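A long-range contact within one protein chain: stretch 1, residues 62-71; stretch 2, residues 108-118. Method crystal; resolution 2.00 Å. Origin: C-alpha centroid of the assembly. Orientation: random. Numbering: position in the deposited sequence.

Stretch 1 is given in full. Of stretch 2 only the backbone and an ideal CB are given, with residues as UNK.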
# COMPACT_ATOMS: atom_id res chain seq x y z
N SER A 62 -30.58 4.37 -10.48
CA SER A 62 -30.41 3.49 -11.63
C SER A 62 -29.45 4.15 -12.62
O SER A 62 -28.75 3.46 -13.33
CB SER A 62 -31.76 3.12 -12.31
OG SER A 62 -32.22 4.12 -13.20
N LEU A 63 -29.40 5.49 -12.65
CA LEU A 63 -28.46 6.19 -13.53
C LEU A 63 -27.03 5.97 -13.03
O LEU A 63 -26.09 5.89 -13.82
CB LEU A 63 -28.78 7.70 -13.58
CG LEU A 63 -30.09 8.01 -14.31
CD1 LEU A 63 -30.37 9.50 -14.33
CD2 LEU A 63 -29.99 7.48 -15.75
N LEU A 64 -26.87 5.91 -11.70
CA LEU A 64 -25.58 5.65 -11.09
C LEU A 64 -25.17 4.20 -11.47
O LEU A 64 -24.01 3.95 -11.80
CB LEU A 64 -25.70 5.78 -9.57
CG LEU A 64 -24.40 5.51 -8.80
CD1 LEU A 64 -23.26 6.42 -9.30
CD2 LEU A 64 -24.64 5.71 -7.32
N VAL A 65 -26.11 3.26 -11.42
CA VAL A 65 -25.79 1.89 -11.79
C VAL A 65 -25.29 1.90 -13.24
O VAL A 65 -24.29 1.26 -13.59
CB VAL A 65 -27.04 0.95 -11.64
CG1 VAL A 65 -26.77 -0.45 -12.26
CG2 VAL A 65 -27.40 0.82 -10.17
N LEU A 66 -25.99 2.64 -14.09
CA LEU A 66 -25.62 2.75 -15.50
C LEU A 66 -24.22 3.34 -15.69
O LEU A 66 -23.44 2.84 -16.48
CB LEU A 66 -26.66 3.62 -16.21
CG LEU A 66 -27.01 3.28 -17.68
CD1 LEU A 66 -27.59 4.57 -18.31
CD2 LEU A 66 -25.81 2.74 -18.49
N GLU A 67 -23.90 4.40 -14.97
CA GLU A 67 -22.59 5.02 -15.07
C GLU A 67 -21.49 3.99 -14.75
O GLU A 67 -20.45 3.93 -15.41
CB GLU A 67 -22.51 6.18 -14.10
CG GLU A 67 -21.14 6.89 -13.98
CD GLU A 67 -21.20 7.99 -12.91
OE1 GLU A 67 -22.33 8.22 -12.39
OE2 GLU A 67 -20.17 8.61 -12.59
N SER A 68 -21.76 3.17 -13.73
CA SER A 68 -20.83 2.15 -13.27
C SER A 68 -20.57 1.02 -14.23
O SER A 68 -19.43 0.59 -14.35
CB SER A 68 -21.29 1.57 -11.93
OG SER A 68 -21.33 2.58 -10.97
N ILE A 69 -21.60 0.49 -14.88
CA ILE A 69 -21.31 -0.62 -15.80
C ILE A 69 -20.64 -0.11 -17.07
O ILE A 69 -19.83 -0.81 -17.68
CB ILE A 69 -22.59 -1.48 -16.13
CG1 ILE A 69 -23.64 -0.65 -16.88
CG2 ILE A 69 -23.21 -2.00 -14.83
CD1 ILE A 69 -24.79 -1.52 -17.48
N VAL A 70 -20.94 1.13 -17.47
CA VAL A 70 -20.33 1.69 -18.66
C VAL A 70 -18.88 1.86 -18.30
O VAL A 70 -17.98 1.60 -19.09
CB VAL A 70 -20.92 3.08 -19.04
CG1 VAL A 70 -19.96 3.82 -20.04
CG2 VAL A 70 -22.26 2.88 -19.70
N LYS A 71 -18.64 2.31 -17.09
CA LYS A 71 -17.27 2.51 -16.68
C LYS A 71 -16.47 1.21 -16.35
O LYS A 71 -15.26 1.13 -16.64
CB LYS A 71 -17.22 3.44 -15.49
CG LYS A 71 -15.85 3.65 -14.96
CD LYS A 71 -15.79 4.91 -14.17
CE LYS A 71 -15.82 4.60 -12.69
NZ LYS A 71 -15.75 5.88 -11.92
N UNK A 108 -25.21 15.26 -17.20
CA UNK A 108 -23.81 15.05 -16.81
C UNK A 108 -23.22 13.78 -17.48
O UNK A 108 -22.12 13.83 -18.01
CB UNK A 108 -23.71 14.94 -15.29
N UNK A 109 -23.96 12.68 -17.47
CA UNK A 109 -23.49 11.41 -18.05
C UNK A 109 -23.27 11.55 -19.55
O UNK A 109 -22.26 11.12 -20.08
CB UNK A 109 -24.49 10.29 -17.77
N UNK A 110 -24.23 12.17 -20.23
CA UNK A 110 -24.10 12.38 -21.68
C UNK A 110 -22.78 13.08 -22.00
O UNK A 110 -22.09 12.68 -22.90
CB UNK A 110 -25.28 13.20 -22.21
N UNK A 111 -22.45 14.13 -21.25
CA UNK A 111 -21.24 14.93 -21.43
C UNK A 111 -20.00 14.14 -21.01
O UNK A 111 -18.96 14.17 -21.68
CB UNK A 111 -21.34 16.23 -20.63
N UNK A 112 -20.11 13.44 -19.88
CA UNK A 112 -18.99 12.62 -19.43
C UNK A 112 -18.68 11.62 -20.53
O UNK A 112 -17.54 11.41 -20.90
CB UNK A 112 -19.30 11.91 -18.11
N UNK A 113 -19.73 11.00 -21.03
CA UNK A 113 -19.54 10.00 -22.06
C UNK A 113 -19.04 10.60 -23.38
O UNK A 113 -18.27 9.97 -24.11
CB UNK A 113 -20.85 9.25 -22.29
N UNK A 114 -19.48 11.82 -23.68
CA UNK A 114 -19.03 12.47 -24.91
C UNK A 114 -17.51 12.63 -24.83
O UNK A 114 -16.81 12.30 -25.78
CB UNK A 114 -19.72 13.82 -25.11
N UNK A 115 -17.00 13.12 -23.70
CA UNK A 115 -15.55 13.27 -23.58
C UNK A 115 -14.79 11.96 -23.39
O UNK A 115 -13.64 11.81 -23.86
CB UNK A 115 -15.24 14.20 -22.41
N UNK A 116 -15.41 11.01 -22.69
CA UNK A 116 -14.76 9.72 -22.46
C UNK A 116 -14.47 9.01 -23.79
O UNK A 116 -13.35 8.57 -24.03
CB UNK A 116 -15.63 8.84 -21.57
N UNK A 117 -15.47 8.88 -24.65
CA UNK A 117 -15.25 8.20 -25.93
C UNK A 117 -14.91 9.15 -27.08
O UNK A 117 -15.16 8.82 -28.25
CB UNK A 117 -16.50 7.39 -26.30
N UNK A 118 -14.34 10.31 -26.75
CA UNK A 118 -14.02 11.32 -27.75
C UNK A 118 -13.10 10.83 -28.87
O UNK A 118 -13.25 11.27 -30.02
CB UNK A 118 -13.37 12.52 -27.06

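Two helices run nearly parallel, at 9°, with axes 11.5 Å apart at closest approach. No ideal CB of stretch 2 has an atom of stretch 1 within 5.5 Å, so contact depends on side chains long enough to span the gap.

Position 108 directs its CA-to-CB bond toward stretch 1, where the nearby acid is E67. A long basic or neutral polar chain would suit it, and a flexible acid is possible. The residue is E108; its OE1 lies 4.4 Å from OE1 of E67, a proximity of like charges without a hydrogen bond between them, and both oxygens are hydrogen-bonded elsewhere in the structure.

Position 109 also points toward stretch 1, and its CA is 7.1 Å from the CA of E67, close for helices so spaced. L63 and the aliphatic part of E67 offer an apolar surface suited to leucine, isoleucine or methionine. It is L109, with chi1 m and chi2 t. Its CD1 packs 3.7 Å from the carbonyl O of L63 and 4.2 Å from CB of L63, while CD2 reaches 3.6 Å from OE1 of E67.

Positions 110, 111 and 112 lie out of reach, so stretch 1 hardly restricts them; they are V110, Q111 and T112.

Position 113 points toward stretch 1 across a wide gap: its CA is 9.0 Å from the CA of V70. L66 and V70 supply apolar groups, and the backbone of E67 is also near, so a large side chain is favoured: phenylalanine, methionine or, with a donor to spare, tryptophan. W113 fills the space. The edge of its ring meets L66, CH2 being 3.7 Å from CD1 of L66, and CZ2 lies 3.9 Å from CG2 of V70. The indole donates from NE1 to a water at 2.7 Å, and this water in turn donates to O of E67, also at 2.7 Å. The bridge links the helices, which share no direct hydrogen bond.

Positions 114, 115 and 116 are beyond reach and could carry many residues; they are A114, Y115 and A116.

Position 117, at phi/psi -94/26, is the first to leave helical geometry. Its CA-to-CB bond runs sideways and its CB lies 8.0 Å from CG1 of V70, so a long apolar side chain is needed; an aromatic would serve and methionine might, whereas leucine would fall short. F117 does so, the edge of its ring bringing CZ to 4.2 Å from CG1 of V70.

Position 118 is out of reach and unrestricted; it is R118.

Stretch 2, residues 108-118: ELVQTWAYAFR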
# COMPACT_ATOMS: atom_id res chain seq x y z
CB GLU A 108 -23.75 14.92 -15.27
CG GLU A 108 -22.43 14.39 -14.68
CD GLU A 108 -22.65 13.74 -13.29
OE1 GLU A 108 -22.35 12.54 -13.12
OE2 GLU A 108 -23.15 14.43 -12.37
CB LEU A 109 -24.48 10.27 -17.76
CG LEU A 109 -24.66 9.88 -16.26
CD1 LEU A 109 -25.62 8.72 -16.14
CD2 LEU A 109 -23.34 9.50 -15.62
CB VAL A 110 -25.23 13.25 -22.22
CG1 VAL A 110 -24.84 13.79 -23.64
CG2 VAL A 110 -26.52 12.45 -22.26
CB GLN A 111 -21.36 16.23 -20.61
CG GLN A 111 -20.08 17.01 -20.48
CD GLN A 111 -20.25 18.30 -19.67
OE1 GLN A 111 -20.51 18.26 -18.46
NE2 GLN A 111 -20.12 19.44 -20.34
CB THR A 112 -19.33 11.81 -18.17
OG1 THR A 112 -19.47 12.71 -17.06
CG2 THR A 112 -18.20 10.75 -17.92
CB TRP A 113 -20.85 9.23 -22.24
CG TRP A 113 -21.21 8.39 -21.01
CD1 TRP A 113 -20.32 7.85 -20.12
CD2 TRP A 113 -22.51 7.94 -20.62
NE1 TRP A 113 -20.99 7.08 -19.20
CE2 TRP A 113 -22.33 7.11 -19.48
CE3 TRP A 113 -23.80 8.13 -21.12
CZ2 TRP A 113 -23.42 6.47 -18.83
CZ3 TRP A 113 -24.89 7.49 -20.47
CH2 TRP A 113 -24.68 6.68 -19.34
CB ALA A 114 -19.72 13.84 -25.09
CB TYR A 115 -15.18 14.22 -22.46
CG TYR A 115 -15.39 15.65 -22.81
CD1 TYR A 115 -16.66 16.24 -22.68
CD2 TYR A 115 -14.36 16.41 -23.35
CE1 TYR A 115 -16.90 17.57 -23.09
CE2 TYR A 115 -14.57 17.73 -23.77
CZ TYR A 115 -15.86 18.30 -23.63
OH TYR A 115 -16.08 19.61 -24.01
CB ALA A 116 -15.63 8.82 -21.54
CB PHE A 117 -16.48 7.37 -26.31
CG PHE A 117 -16.85 6.36 -25.28
CD1 PHE A 117 -17.67 6.71 -24.21
CD2 PHE A 117 -16.32 5.07 -25.33
CE1 PHE A 117 -17.95 5.81 -23.21
CE2 PHE A 117 -16.60 4.15 -24.32
CZ PHE A 117 -17.43 4.53 -23.26
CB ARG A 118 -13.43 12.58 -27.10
CG ARG A 118 -12.01 12.47 -26.58
CD ARG A 118 -11.58 13.75 -25.84
NE ARG A 118 -11.61 14.93 -26.69
CZ ARG A 118 -11.37 16.18 -26.28
NH1 ARG A 118 -11.09 16.43 -25.01
NH2 ARG A 118 -11.41 17.19 -27.15
O HOH W 1 -19.83 6.01 -17.00
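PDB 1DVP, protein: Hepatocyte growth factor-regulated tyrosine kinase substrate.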